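Local coordinates for protein ribonucleoside-diphosphate reductase subunit beta (Clostridium botulinum, PDB 6ZJK) that forms the R2 subunit of a ribonucleotide reductase, carries a di-iron site and probably supplies the radical used to turn ribonucleotides into deoxyribonucleotides, at residues A[108-113]-A[198-203]; A[112-117]-A[131-136]; A[39-44]-A[254-259]; A[181-186]-A[190-195]. One frame throughout, in Å; residues are numbered along the deposited sequence.

Interaction 1: residues A[108-113]-A[198-203]; sequences SVQSEN and MANYIL
Gln-110 and Asn-200 meet through their side-chain amides, buried between two roughly antiparallel helices whose short segments run 12.2 Å apart. NE2 of Gln-110 donates to OD1 of Asn-200 over 3.0 Å, nearly straight at 160°. The acceptor lies close to the amide plane of Gln-110, while the donor is tilted from the carbonyl plane of Asn-200, the two amides being turned 54° apart. A bend at chi2 (-61°) carries the Gln-110 amide across to its partner. Leu-203 lies alongside the Gln-110 chain, its CD1 3.6 Å from Gln-110 OE1. One water ties the polar ends together: it donates to Gln-110 OE1 and accepts from ND2 of Asn-113 and ND2 of Asn-200, each at 2.6 Å. Tyr-181 OH, from helix 168-186, also bonds Gln-110 OE1, and NE2 reaches the iron ligand Glu-204 weakly. With both amide ends engaged, the rotation of Gln-110 is fixed about 5 Å from an iron, consistent with a second-shell role at the di-iron site.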
loop_
_atom_site.group_PDB
_atom_site.type_symbol
_atom_site.label_atom_id
_atom_site.label_comp_id
_atom_site.label_asym_id
_atom_site.label_seq_id
_atom_site.Cartn_x
_atom_site.Cartn_y
_atom_site.Cartn_z
ATOM N N SER A 108 5.381 -12.061 1.313
ATOM C CA SER A 108 5.044 -11.964 -0.063
ATOM C C SER A 108 3.585 -12.248 -0.265
ATOM O O SER A 108 2.952 -11.559 -0.958
ATOM C CB SER A 108 5.924 -12.860 -0.940
ATOM O OG SER A 108 7.218 -12.364 -1.027
ATOM N N VAL A 109 3.047 -13.272 0.361
ATOM C CA VAL A 109 1.645 -13.551 0.182
ATOM C C VAL A 109 0.759 -12.525 0.890
ATOM O O VAL A 109 -0.297 -12.298 0.482
ATOM C CB VAL A 109 1.177 -14.942 0.556
ATOM C CG1 VAL A 109 1.778 -15.986 -0.309
ATOM C CG2 VAL A 109 1.423 -15.234 1.979
ATOM N N GLN A 110 1.245 -11.917 1.941
ATOM C CA GLN A 110 0.523 -10.890 2.626
ATOM C C GLN A 110 0.415 -9.722 1.656
ATOM O O GLN A 110 -0.624 -9.207 1.470
ATOM C CB GLN A 110 1.234 -10.462 3.878
ATOM C CG GLN A 110 1.123 -11.401 5.045
ATOM C CD GLN A 110 -0.265 -11.614 5.508
ATOM O OE1 GLN A 110 -0.978 -12.408 4.976
ATOM N NE2 GLN A 110 -0.650 -10.883 6.510
ATOM N N SER A 111 1.484 -9.364 0.964
ATOM C CA SER A 111 1.498 -8.276 -0.012
ATOM C C SER A 111 0.556 -8.478 -1.185
ATOM O O SER A 111 0.083 -7.555 -1.748
ATOM C CB SER A 111 2.885 -8.046 -0.557
ATOM O OG SER A 111 3.762 -7.615 0.393
ATOM N N GLU A 112 0.307 -9.705 -1.554
ATOM C CA GLU A 112 -0.583 -10.013 -2.584
ATOM C C GLU A 112 -1.999 -10.189 -2.126
ATOM O O GLU A 112 -2.875 -9.905 -2.859
ATOM C CB GLU A 112 -0.171 -11.310 -3.220
ATOM C CG GLU A 112 1.068 -11.225 -4.044
ATOM C CD GLU A 112 0.844 -10.565 -5.354
ATOM O OE1 GLU A 112 1.799 -10.011 -5.851
ATOM O OE2 GLU A 112 -0.261 -10.626 -5.877
ATOM N N ASN A 113 -2.223 -10.693 -0.934
ATOM C CA ASN A 113 -3.566 -10.947 -0.474
ATOM C C ASN A 113 -4.311 -9.794 0.189
ATOM O O ASN A 113 -5.473 -9.708 0.048
ATOM C CB ASN A 113 -3.588 -12.105 0.484
ATOM C CG ASN A 113 -4.963 -12.565 0.799
ATOM O OD1 ASN A 113 -5.706 -12.924 -0.079
ATOM N ND2 ASN A 113 -5.296 -12.575 2.041
ATOM N N MET A 198 -9.333 -14.885 9.638
ATOM C CA MET A 198 -8.786 -15.615 10.751
ATOM C C MET A 198 -7.407 -16.165 10.379
ATOM O O MET A 198 -6.541 -16.168 11.160
ATOM C CB MET A 198 -9.804 -16.666 11.224
ATOM C CG MET A 198 -9.504 -17.447 12.468
ATOM S SD MET A 198 -9.198 -16.638 13.976
ATOM C CE MET A 198 -8.386 -17.884 14.879
ATOM N N ALA A 199 -7.227 -16.562 9.138
ATOM C CA ALA A 199 -5.938 -17.038 8.652
ATOM C C ALA A 199 -4.866 -15.983 8.808
ATOM O O ALA A 199 -3.811 -16.246 9.295
ATOM C CB ALA A 199 -6.055 -17.437 7.238
ATOM N N ASN A 200 -5.166 -14.769 8.390
ATOM C CA ASN A 200 -4.283 -13.674 8.567
ATOM C C ASN A 200 -3.872 -13.497 9.979
ATOM O O ASN A 200 -2.755 -13.290 10.243
ATOM C CB ASN A 200 -5.025 -12.418 8.227
ATOM C CG ASN A 200 -4.593 -11.812 6.964
ATOM O OD1 ASN A 200 -3.578 -11.209 6.905
ATOM N ND2 ASN A 200 -5.381 -11.967 5.946
ATOM N N TYR A 201 -4.832 -13.503 10.895
ATOM C CA TYR A 201 -4.587 -13.323 12.316
ATOM C C TYR A 201 -3.631 -14.387 12.830
ATOM O O TYR A 201 -2.717 -14.106 13.507
ATOM C CB TYR A 201 -5.922 -13.271 13.093
ATOM C CG TYR A 201 -5.833 -13.018 14.562
ATOM C CD1 TYR A 201 -5.196 -11.946 15.041
ATOM C CD2 TYR A 201 -6.417 -13.869 15.468
ATOM C CE1 TYR A 201 -5.083 -11.738 16.368
ATOM C CE2 TYR A 201 -6.327 -13.649 16.801
ATOM C CZ TYR A 201 -5.668 -12.576 17.239
ATOM O OH TYR A 201 -5.516 -12.308 18.505
ATOM N N ILE A 202 -3.843 -15.613 12.436
ATOM C CA ILE A 202 -2.967 -16.698 12.824
ATOM C C ILE A 202 -1.553 -16.488 12.297
ATOM O O ILE A 202 -0.639 -16.529 13.033
ATOM C CB ILE A 202 -3.513 -18.029 12.355
ATOM C CG1 ILE A 202 -4.707 -18.410 13.194
ATOM C CG2 ILE A 202 -2.454 -19.087 12.445
ATOM C CD1 ILE A 202 -5.590 -19.420 12.563
ATOM N N LEU A 203 -1.450 -16.159 11.028
ATOM C CA LEU A 203 -0.181 -15.925 10.364
ATOM C C LEU A 203 0.677 -14.944 11.077
ATOM O O LEU A 203 1.758 -15.219 11.375
ATOM C CB LEU A 203 -0.394 -15.531 8.930
ATOM C CG LEU A 203 0.812 -15.136 8.077
ATOM C CD1 LEU A 203 0.490 -15.249 6.627
ATOM C CD2 LEU A 203 1.397 -13.810 8.382
HETATM O O HOH W 1 -3.874 -11.464 3.844
#

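Interaction 2: residues A[112-117]-A[131-136]; sequences ENLPNI and NIQTFQ
Leu-114 and Thr-134 lie alongside each other, running opposite ways, where two antiparallel helices, 174° between their axes and 9.4 Å apart, bring their backbones nearest. These are successive helices of the small-chain fold, 90-118 and 124-151, packed beside the di-iron site. OG1 of Thr-134 lies against the flank of the leucine, 3.2 Å from Leu-114 CB and 3.6 Å from Leu-114 CD1. That hydroxyl sits beside its own backbone N (chi1 -61°) and is hydrogen-bonded to Leu-130 O, which gives this buried group a partner in its own helix. Pro-115, where helix 90-118 is kinked, adds its CD 4.0 Å from Thr-134 OG1. Gln-133 crosses the leucine at about a right angle: its extended chain brings CD to 3.7 Å from Leu-114 CD1, with its side chain about 4 Å from an iron. Around this pair, helix 190-220 packs Asn-200 on Leu-114 and Glu-204 on Gln-133, helix 225-255 brings His-241 and Leu-244 to Gln-133, and Asn-131 of the second subunit packs on Thr-134.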
loop_
_atom_site.group_PDB
_atom_site.type_symbol
_atom_site.label_atom_id
_atom_site.label_comp_id
_atom_site.label_asym_id
_atom_site.label_seq_id
_atom_site.Cartn_x
_atom_site.Cartn_y
_atom_site.Cartn_z
ATOM N N GLU A 112 0.307 -9.705 -1.554
ATOM C CA GLU A 112 -0.583 -10.013 -2.584
ATOM C C GLU A 112 -1.999 -10.189 -2.126
ATOM O O GLU A 112 -2.875 -9.905 -2.859
ATOM C CB GLU A 112 -0.171 -11.310 -3.220
ATOM C CG GLU A 112 1.068 -11.225 -4.044
ATOM C CD GLU A 112 0.844 -10.565 -5.354
ATOM O OE1 GLU A 112 1.799 -10.011 -5.851
ATOM O OE2 GLU A 112 -0.261 -10.626 -5.877
ATOM N N ASN A 113 -2.223 -10.693 -0.934
ATOM C CA ASN A 113 -3.566 -10.947 -0.474
ATOM C C ASN A 113 -4.311 -9.794 0.189
ATOM O O ASN A 113 -5.473 -9.708 0.048
ATOM C CB ASN A 113 -3.588 -12.105 0.484
ATOM C CG ASN A 113 -4.963 -12.565 0.799
ATOM O OD1 ASN A 113 -5.706 -12.924 -0.079
ATOM N ND2 ASN A 113 -5.296 -12.575 2.041
ATOM N N LEU A 114 -3.625 -8.985 0.957
ATOM C CA LEU A 114 -4.236 -7.862 1.617
ATOM C C LEU A 114 -5.123 -6.988 0.717
ATOM O O LEU A 114 -6.165 -6.592 1.128
ATOM C CB LEU A 114 -3.187 -7.024 2.307
ATOM C CG LEU A 114 -2.640 -7.671 3.548
ATOM C CD1 LEU A 114 -1.611 -6.849 4.240
ATOM C CD2 LEU A 114 -3.760 -8.044 4.471
ATOM N N PRO A 115 -4.693 -6.729 -0.505
ATOM C CA PRO A 115 -5.554 -5.903 -1.328
ATOM C C PRO A 115 -6.798 -6.593 -1.753
ATOM O O PRO A 115 -7.694 -5.972 -2.221
ATOM C CB PRO A 115 -4.719 -5.628 -2.535
ATOM C CG PRO A 115 -3.357 -5.755 -2.092
ATOM C CD PRO A 115 -3.308 -6.687 -0.957
ATOM N N ASN A 116 -6.843 -7.891 -1.596
ATOM C CA ASN A 116 -8.011 -8.619 -1.985
ATOM C C ASN A 116 -9.021 -8.610 -0.880
ATOM O O ASN A 116 -10.193 -8.760 -1.095
ATOM C CB ASN A 116 -7.625 -10.036 -2.307
ATOM C CG ASN A 116 -7.241 -10.201 -3.728
ATOM O OD1 ASN A 116 -6.469 -9.435 -4.262
ATOM N ND2 ASN A 116 -7.781 -11.215 -4.350
ATOM N N ILE A 117 -8.546 -8.432 0.310
ATOM C CA ILE A 117 -9.411 -8.376 1.392
ATOM C C ILE A 117 -9.918 -6.972 1.408
ATOM O O ILE A 117 -11.081 -6.753 1.465
ATOM C CB ILE A 117 -8.664 -8.712 2.649
ATOM C CG1 ILE A 117 -8.638 -10.208 2.799
ATOM C CG2 ILE A 117 -9.313 -8.086 3.842
ATOM C CD1 ILE A 117 -7.731 -10.668 3.878
ATOM N N ASN A 131 -3.995 -0.634 3.626
ATOM C CA ASN A 131 -3.026 -0.193 2.619
ATOM C C ASN A 131 -1.692 0.164 3.265
ATOM O O ASN A 131 -0.629 -0.114 2.704
ATOM C CB ASN A 131 -3.553 1.033 1.859
ATOM C CG ASN A 131 -4.647 0.704 0.868
ATOM O OD1 ASN A 131 -4.781 -0.428 0.417
ATOM N ND2 ASN A 131 -5.412 1.720 0.484
ATOM N N ILE A 132 -1.716 0.742 4.437
ATOM C CA ILE A 132 -0.491 1.023 5.108
ATOM C C ILE A 132 0.163 -0.311 5.507
ATOM O O ILE A 132 1.333 -0.456 5.468
ATOM C CB ILE A 132 -0.712 1.845 6.345
ATOM C CG1 ILE A 132 -1.353 3.184 6.008
ATOM C CG2 ILE A 132 0.565 2.104 7.059
ATOM C CD1 ILE A 132 -1.669 4.041 7.204
ATOM N N GLN A 133 -0.650 -1.278 5.883
ATOM C CA GLN A 133 -0.152 -2.561 6.265
ATOM C C GLN A 133 0.545 -3.165 5.081
ATOM O O GLN A 133 1.606 -3.617 5.226
ATOM C CB GLN A 133 -1.248 -3.490 6.756
ATOM C CG GLN A 133 -0.785 -4.813 7.289
ATOM C CD GLN A 133 -1.881 -5.735 7.772
ATOM O OE1 GLN A 133 -3.027 -5.378 7.935
ATOM N NE2 GLN A 133 -1.502 -6.956 8.010
ATOM N N THR A 134 -0.091 -3.164 3.927
ATOM C CA THR A 134 0.500 -3.753 2.725
ATOM C C THR A 134 1.871 -3.154 2.418
ATOM O O THR A 134 2.816 -3.879 2.062
ATOM C CB THR A 134 -0.432 -3.556 1.534
ATOM O OG1 THR A 134 -1.674 -4.210 1.791
ATOM C CG2 THR A 134 0.174 -4.126 0.276
ATOM N N PHE A 135 1.983 -1.833 2.541
ATOM C CA PHE A 135 3.250 -1.135 2.355
ATOM C C PHE A 135 4.311 -1.639 3.333
ATOM O O PHE A 135 5.460 -1.872 2.942
ATOM C CB PHE A 135 2.981 0.363 2.517
ATOM C CG PHE A 135 4.171 1.180 2.888
ATOM C CD1 PHE A 135 5.066 1.615 1.915
ATOM C CD2 PHE A 135 4.371 1.575 4.200
ATOM C CE1 PHE A 135 6.150 2.412 2.250
ATOM C CE2 PHE A 135 5.458 2.364 4.551
ATOM C CZ PHE A 135 6.350 2.784 3.573
ATOM N N GLN A 136 3.933 -1.853 4.598
ATOM C CA GLN A 136 4.867 -2.354 5.614
ATOM C C GLN A 136 5.316 -3.776 5.322
ATOM O O GLN A 136 6.464 -4.128 5.621
ATOM C CB GLN A 136 4.243 -2.303 7.025
ATOM C CG GLN A 136 4.062 -0.880 7.551
ATOM C CD GLN A 136 3.484 -0.768 8.938
ATOM O OE1 GLN A 136 3.034 -1.760 9.539
ATOM N NE2 GLN A 136 3.506 0.456 9.477
#

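Interaction 3: residues A[39-44]-A[254-259]; sequences SMINGN and NENSHI
The backbone of 39-44 is irregular, part of the loop leading to helix 58-68, and approaches 254-259, near the C-terminal end of helix 225-255, with the CA atoms of Ser-39 and Glu-255 7.5 Å apart. This joins the N-terminal region to the outer end of a helix that belongs to the helical ribonucleotide reductase small-chain fold, well away from the middle of the chain. Glu-255 leads: its chain is extended beyond CG, and OE1 accepts a hydrogen bond from Met-40 N at 3.0 Å and 171°, using the syn lone pair. Glu-255 OE1 also lies 3.5 Å from Met-40 CB and 3.6 Å from Ser-39 CB, so the carboxylate is bedded against the loop. Asn-256 crosses Ile-41 obliquely, its OD1 4.1 Å from Ile-41 CD1, while its ND2 is held by Leu-252 O in the preceding helix. Ser-39 steadies the loop from within, its OG donating to Ile-41 O from above the carbonyl plane, and Thr-122 OG1 bonds Ser-39 O. A bridging water finishes the junction: it donates to Glu-255 OE1 at 2.5 Å and accepts from Ile-41 N at 3.2 Å and from Asn-256 ND2 at 3.3 Å.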
loop_
_atom_site.group_PDB
_atom_site.type_symbol
_atom_site.label_atom_id
_atom_site.label_comp_id
_atom_site.label_asym_id
_atom_site.label_seq_id
_atom_site.Cartn_x
_atom_site.Cartn_y
_atom_site.Cartn_z
ATOM N N SER A 39 -20.917 0.601 7.647
ATOM C CA SER A 39 -20.569 -0.702 8.209
ATOM C C SER A 39 -19.252 -1.179 7.605
ATOM O O SER A 39 -18.735 -0.594 6.650
ATOM C CB SER A 39 -21.675 -1.733 7.967
ATOM O OG SER A 39 -21.930 -1.845 6.578
ATOM N N MET A 40 -18.729 -2.277 8.146
ATOM C CA MET A 40 -17.467 -2.893 7.731
ATOM C C MET A 40 -17.529 -3.498 6.357
ATOM O O MET A 40 -16.667 -3.349 5.586
ATOM C CB MET A 40 -16.967 -3.916 8.744
ATOM C CG MET A 40 -15.514 -4.322 8.612
ATOM S SD MET A 40 -14.309 -3.113 8.996
ATOM C CE MET A 40 -14.485 -2.950 10.723
ATOM N N ILE A 41 -18.569 -4.225 6.106
ATOM C CA ILE A 41 -18.828 -4.781 4.824
ATOM C C ILE A 41 -20.265 -4.456 4.457
ATOM O O ILE A 41 -21.048 -4.124 5.290
ATOM C CB ILE A 41 -18.561 -6.288 4.741
ATOM C CG1 ILE A 41 -19.347 -7.045 5.773
ATOM C CG2 ILE A 41 -17.092 -6.572 4.899
ATOM C CD1 ILE A 41 -19.522 -8.486 5.436
ATOM N N ASN A 42 -20.587 -4.573 3.196
ATOM C CA ASN A 42 -21.892 -4.301 2.648
ATOM C C ASN A 42 -22.443 -2.883 2.908
ATOM O O ASN A 42 -23.575 -2.683 2.797
ATOM C CB ASN A 42 -22.932 -5.363 3.045
ATOM C CG ASN A 42 -22.627 -6.759 2.534
ATOM O OD1 ASN A 42 -22.359 -6.970 1.395
ATOM N ND2 ASN A 42 -22.721 -7.705 3.404
ATOM N N GLY A 43 -21.626 -1.905 3.190
ATOM C CA GLY A 43 -22.123 -0.572 3.458
ATOM C C GLY A 43 -22.200 0.295 2.204
ATOM O O GLY A 43 -21.509 0.047 1.214
ATOM N N ASN A 44 -23.055 1.318 2.257
ATOM C CA ASN A 44 -23.256 2.240 1.132
ATOM C C ASN A 44 -22.243 3.375 1.253
ATOM O O ASN A 44 -22.552 4.476 1.711
ATOM C CB ASN A 44 -24.689 2.778 1.131
ATOM C CG ASN A 44 -25.008 3.634 -0.098
ATOM O OD1 ASN A 44 -24.413 3.464 -1.158
ATOM N ND2 ASN A 44 -25.946 4.565 0.051
ATOM N N ASN A 254 -19.905 -8.095 15.653
ATOM C CA ASN A 254 -21.002 -7.274 16.163
ATOM C C ASN A 254 -22.038 -6.969 15.081
ATOM O O ASN A 254 -23.245 -6.981 15.358
ATOM C CB ASN A 254 -20.458 -5.973 16.754
ATOM C CG ASN A 254 -21.568 -5.071 17.277
ATOM O OD1 ASN A 254 -21.642 -3.885 16.947
ATOM N ND2 ASN A 254 -22.439 -5.637 18.089
ATOM N N GLU A 255 -21.595 -6.742 13.836
ATOM C CA GLU A 255 -22.469 -6.309 12.748
ATOM C C GLU A 255 -23.013 -7.462 11.897
ATOM O O GLU A 255 -23.815 -7.213 10.987
ATOM C CB GLU A 255 -21.729 -5.315 11.839
ATOM C CG GLU A 255 -21.233 -4.020 12.523
ATOM C CD GLU A 255 -20.259 -3.215 11.634
ATOM O OE1 GLU A 255 -19.981 -3.649 10.495
ATOM O OE2 GLU A 255 -19.760 -2.145 12.068
ATOM N N ASN A 256 -22.576 -8.700 12.141
ATOM C CA ASN A 256 -22.954 -9.881 11.350
ATOM C C ASN A 256 -23.197 -11.084 12.266
ATOM O O ASN A 256 -22.714 -12.194 12.017
ATOM C CB ASN A 256 -21.871 -10.232 10.322
ATOM C CG ASN A 256 -21.629 -9.129 9.319
ATOM O OD1 ASN A 256 -22.347 -9.015 8.327
ATOM N ND2 ASN A 256 -20.616 -8.308 9.566
ATOM N N SER A 257 -23.989 -10.879 13.326
ATOM C CA SER A 257 -24.100 -11.900 14.364
ATOM C C SER A 257 -24.768 -13.171 13.854
ATOM O O SER A 257 -24.460 -14.265 14.345
ATOM C CB SER A 257 -24.856 -11.346 15.568
ATOM O OG SER A 257 -26.207 -11.079 15.245
ATOM N N HIS A 258 -25.634 -13.065 12.842
ATOM C CA HIS A 258 -26.272 -14.258 12.294
ATOM C C HIS A 258 -25.277 -15.173 11.584
ATOM O O HIS A 258 -25.543 -16.375 11.469
ATOM C CB HIS A 258 -27.399 -13.868 11.334
ATOM C CG HIS A 258 -26.933 -13.098 10.137
ATOM N ND1 HIS A 258 -26.627 -11.752 10.187
ATOM C CD2 HIS A 258 -26.692 -13.489 8.863
ATOM C CE1 HIS A 258 -26.228 -11.348 8.995
ATOM N NE2 HIS A 258 -26.258 -12.383 8.173
ATOM N N ILE A 259 -24.142 -14.647 11.121
ATOM C CA ILE A 259 -23.122 -15.502 10.508
ATOM C C ILE A 259 -22.170 -16.082 11.549
ATOM O O ILE A 259 -21.775 -17.252 11.460
ATOM C CB ILE A 259 -22.353 -14.716 9.425
ATOM C CG1 ILE A 259 -23.286 -14.303 8.298
ATOM C CG2 ILE A 259 -21.225 -15.559 8.863
ATOM C CD1 ILE A 259 -23.829 -15.499 7.550
HETATM O O HOH W 2 -20.374 -5.196 8.541
#

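Interaction 4: residues A[181-186]-A[190-195]; sequences YEKFNK and IHNFLR
The rings of Phe-184 and Phe-193 run alongside each other in the same direction, their planes inclined at 58° and their centroids 5.4 Å apart. Over one face of the Phe-184 ring sits Phe-193 CA. Phe-184 in turn comes to the edge of the Phe-193 ring, near its plane, where CZ of Phe-184 touches CD1 of Phe-193 at 3.5 Å. Phe-184 has its CG anti to the backbone N (chi1 173°), and in this setting its ring lies against CA and CB of Phe-193. Tyr-120 meets Phe-184 edge-to-face, and Met-23 packs on Phe-193. Where the backbones come nearest, the CA atoms of Phe-184 and Asn-192 are 5.2 Å apart, and the CB of Phe-184 is 4.0 Å from Asn-192 O. The CG of Lys-183 rests against the amide of Asn-192, 3.9 Å from Asn-192 ND2. That amide is taken by Glu-187 O in the connection, while Glu-189 OE2 accepts a hydrogen bond from Asn-192 N, so the polar side of the contact is tied to the turn itself. The axes of the two short segments approach to 8.7 Å at 147°, and with three residues between the segments this is an alpha-alpha hairpin, joining helices 168-186 and 190-220 of the helical ribonucleotide reductase small-chain fold.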
loop_
_atom_site.group_PDB
_atom_site.type_symbol
_atom_site.label_atom_id
_atom_site.label_comp_id
_atom_site.label_asym_id
_atom_site.label_seq_id
_atom_site.Cartn_x
_atom_site.Cartn_y
_atom_site.Cartn_z
ATOM N N TYR A 181 -6.170 -18.497 1.402
ATOM C CA TYR A 181 -6.392 -17.248 0.808
ATOM C C TYR A 181 -6.942 -17.473 -0.570
ATOM O O TYR A 181 -7.918 -16.891 -0.921
ATOM C CB TYR A 181 -5.102 -16.475 0.734
ATOM C CG TYR A 181 -4.575 -15.927 2.016
ATOM C CD1 TYR A 181 -5.356 -15.832 3.121
ATOM C CD2 TYR A 181 -3.298 -15.489 2.114
ATOM C CE1 TYR A 181 -4.873 -15.328 4.278
ATOM C CE2 TYR A 181 -2.809 -14.971 3.284
ATOM C CZ TYR A 181 -3.627 -14.894 4.360
ATOM O OH TYR A 181 -3.188 -14.378 5.508
ATOM N N GLU A 182 -6.371 -18.378 -1.342
ATOM C CA GLU A 182 -6.802 -18.536 -2.730
ATOM C C GLU A 182 -8.217 -19.098 -2.816
ATOM O O GLU A 182 -8.921 -18.859 -3.804
ATOM C CB GLU A 182 -5.791 -19.415 -3.472
ATOM C CG GLU A 182 -6.061 -19.668 -4.958
ATOM C CD GLU A 182 -5.509 -18.573 -5.864
ATOM O OE1 GLU A 182 -5.980 -18.474 -7.017
ATOM O OE2 GLU A 182 -4.593 -17.829 -5.441
ATOM N N LYS A 183 -8.724 -19.728 -1.756
ATOM C CA LYS A 183 -10.107 -20.145 -1.933
ATOM C C LYS A 183 -11.051 -18.951 -1.850
ATOM O O LYS A 183 -12.026 -18.860 -2.605
ATOM C CB LYS A 183 -10.465 -21.162 -0.851
ATOM C CG LYS A 183 -11.918 -21.601 -0.808
ATOM C CD LYS A 183 -12.096 -23.092 -0.958
ATOM C CE LYS A 183 -13.512 -23.376 -1.421
ATOM N NZ LYS A 183 -13.573 -24.661 -2.191
ATOM N N PHE A 184 -10.652 -17.832 -1.281
ATOM C CA PHE A 184 -11.483 -16.661 -1.347
ATOM C C PHE A 184 -11.224 -15.942 -2.618
ATOM O O PHE A 184 -12.132 -15.448 -3.231
ATOM C CB PHE A 184 -11.199 -15.735 -0.188
ATOM C CG PHE A 184 -11.910 -14.425 -0.278
ATOM C CD1 PHE A 184 -13.273 -14.369 -0.266
ATOM C CD2 PHE A 184 -11.213 -13.256 -0.359
ATOM C CE1 PHE A 184 -13.932 -13.178 -0.340
ATOM C CE2 PHE A 184 -11.870 -12.057 -0.431
ATOM C CZ PHE A 184 -13.230 -12.020 -0.421
ATOM N N ASN A 185 -9.964 -15.892 -3.009
ATOM C CA ASN A 185 -9.576 -15.213 -4.226
ATOM C C ASN A 185 -10.354 -15.663 -5.435
ATOM O O ASN A 185 -10.650 -14.888 -6.308
ATOM C CB ASN A 185 -8.101 -15.391 -4.496
ATOM C CG ASN A 185 -7.637 -14.578 -5.674
ATOM O OD1 ASN A 185 -8.238 -13.590 -6.014
ATOM N ND2 ASN A 185 -6.581 -15.015 -6.317
ATOM N N LYS A 186 -10.666 -16.934 -5.476
ATOM C CA LYS A 186 -11.424 -17.408 -6.621
ATOM C C LYS A 186 -12.900 -17.600 -6.303
ATOM O O LYS A 186 -13.724 -17.604 -7.221
ATOM C CB LYS A 186 -10.812 -18.710 -7.137
ATOM C CG LYS A 186 -9.402 -18.500 -7.704
ATOM C CD LYS A 186 -8.913 -19.715 -8.484
ATOM C CE LYS A 186 -10.063 -20.456 -9.151
ATOM N NZ LYS A 186 -9.695 -20.985 -10.480
ATOM N N ILE A 190 -19.046 -15.162 1.844
ATOM C CA ILE A 190 -18.771 -14.561 3.150
ATOM C C ILE A 190 -18.041 -15.533 4.074
ATOM O O ILE A 190 -17.107 -15.148 4.788
ATOM C CB ILE A 190 -20.064 -14.034 3.803
ATOM C CG1 ILE A 190 -19.749 -13.462 5.184
ATOM C CG2 ILE A 190 -21.117 -15.125 3.923
ATOM C CD1 ILE A 190 -19.047 -12.120 5.148
ATOM N N HIS A 191 -18.311 -16.842 4.016
ATOM C CA HIS A 191 -17.614 -17.767 4.906
ATOM C C HIS A 191 -16.142 -17.884 4.526
ATOM O O HIS A 191 -15.268 -17.902 5.404
ATOM C CB HIS A 191 -18.291 -19.132 4.890
ATOM C CG HIS A 191 -19.636 -19.129 5.543
ATOM N ND1 HIS A 191 -20.805 -18.970 4.828
ATOM C CD2 HIS A 191 -19.999 -19.199 6.846
ATOM C CE1 HIS A 191 -21.832 -18.984 5.658
ATOM N NE2 HIS A 191 -21.370 -19.118 6.888
ATOM N N ASN A 192 -15.847 -17.965 3.224
ATOM C CA ASN A 192 -14.458 -17.940 2.782
ATOM C C ASN A 192 -13.763 -16.650 3.191
ATOM O O ASN A 192 -12.558 -16.651 3.472
ATOM C CB ASN A 192 -14.379 -18.126 1.268
ATOM C CG ASN A 192 -14.840 -19.502 0.828
ATOM O OD1 ASN A 192 -14.831 -20.449 1.612
ATOM N ND2 ASN A 192 -15.210 -19.626 -0.441
ATOM N N PHE A 193 -14.501 -15.565 3.251
ATOM C CA PHE A 193 -13.943 -14.281 3.614
ATOM C C PHE A 193 -13.532 -14.259 5.069
ATOM O O PHE A 193 -12.449 -13.837 5.372
ATOM C CB PHE A 193 -14.934 -13.174 3.263
ATOM C CG PHE A 193 -14.502 -11.806 3.662
ATOM C CD1 PHE A 193 -13.597 -11.112 2.922
ATOM C CD2 PHE A 193 -15.040 -11.209 4.757
ATOM C CE1 PHE A 193 -13.204 -9.849 3.289
ATOM C CE2 PHE A 193 -14.653 -9.954 5.141
ATOM C CZ PHE A 193 -13.737 -9.269 4.400
ATOM N N LEU A 194 -14.384 -14.748 5.957
ATOM C CA LEU A 194 -14.092 -14.776 7.379
ATOM C C LEU A 194 -12.999 -15.764 7.754
ATOM O O LEU A 194 -12.244 -15.524 8.650
ATOM C CB LEU A 194 -15.337 -15.048 8.187
ATOM C CG LEU A 194 -16.441 -14.007 8.147
ATOM C CD1 LEU A 194 -17.669 -14.508 8.862
ATOM C CD2 LEU A 194 -15.994 -12.689 8.725
ATOM N N ARG A 195 -12.921 -16.879 7.047
ATOM C CA ARG A 195 -11.873 -17.851 7.294
ATOM C C ARG A 195 -10.533 -17.228 6.869
ATOM O O ARG A 195 -9.550 -17.385 7.526
ATOM C CB ARG A 195 -12.154 -19.168 6.588
ATOM C CG ARG A 195 -13.318 -19.951 7.147
ATOM C CD ARG A 195 -13.356 -21.383 6.647
ATOM N NE ARG A 195 -14.269 -21.542 5.529
ATOM C CZ ARG A 195 -15.536 -21.911 5.647
ATOM N NH1 ARG A 195 -16.048 -22.164 6.830
ATOM N NH2 ARG A 195 -16.302 -22.014 4.585
#

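How the interactions relate
Interactions 1 and 2 share helix 90-118, with Glu-112 and Asn-113 in both segments, and their centres are about 9 Å apart beside the di-iron site. Interaction 4 lies about 12 Å from interaction 1, centre to centre, and the two use helix 190-220; Tyr-181 of interaction 4 also packs on Ala-199 of interaction 1. Interaction 3 is peripheral, its centre about 22 Å from that of interaction 1, but Ile-41 and Ile-259 pack on Ile-190 and Leu-194 of interaction 4. Along the chain, 39-44 with 254-259 closes a long loop that encloses the rest: interaction 2 closes before interaction 4 opens, and interaction 4 nests within interaction 1. The N-terminal loop, helix hairpin and metal-bearing helices thus form one connected packing unit.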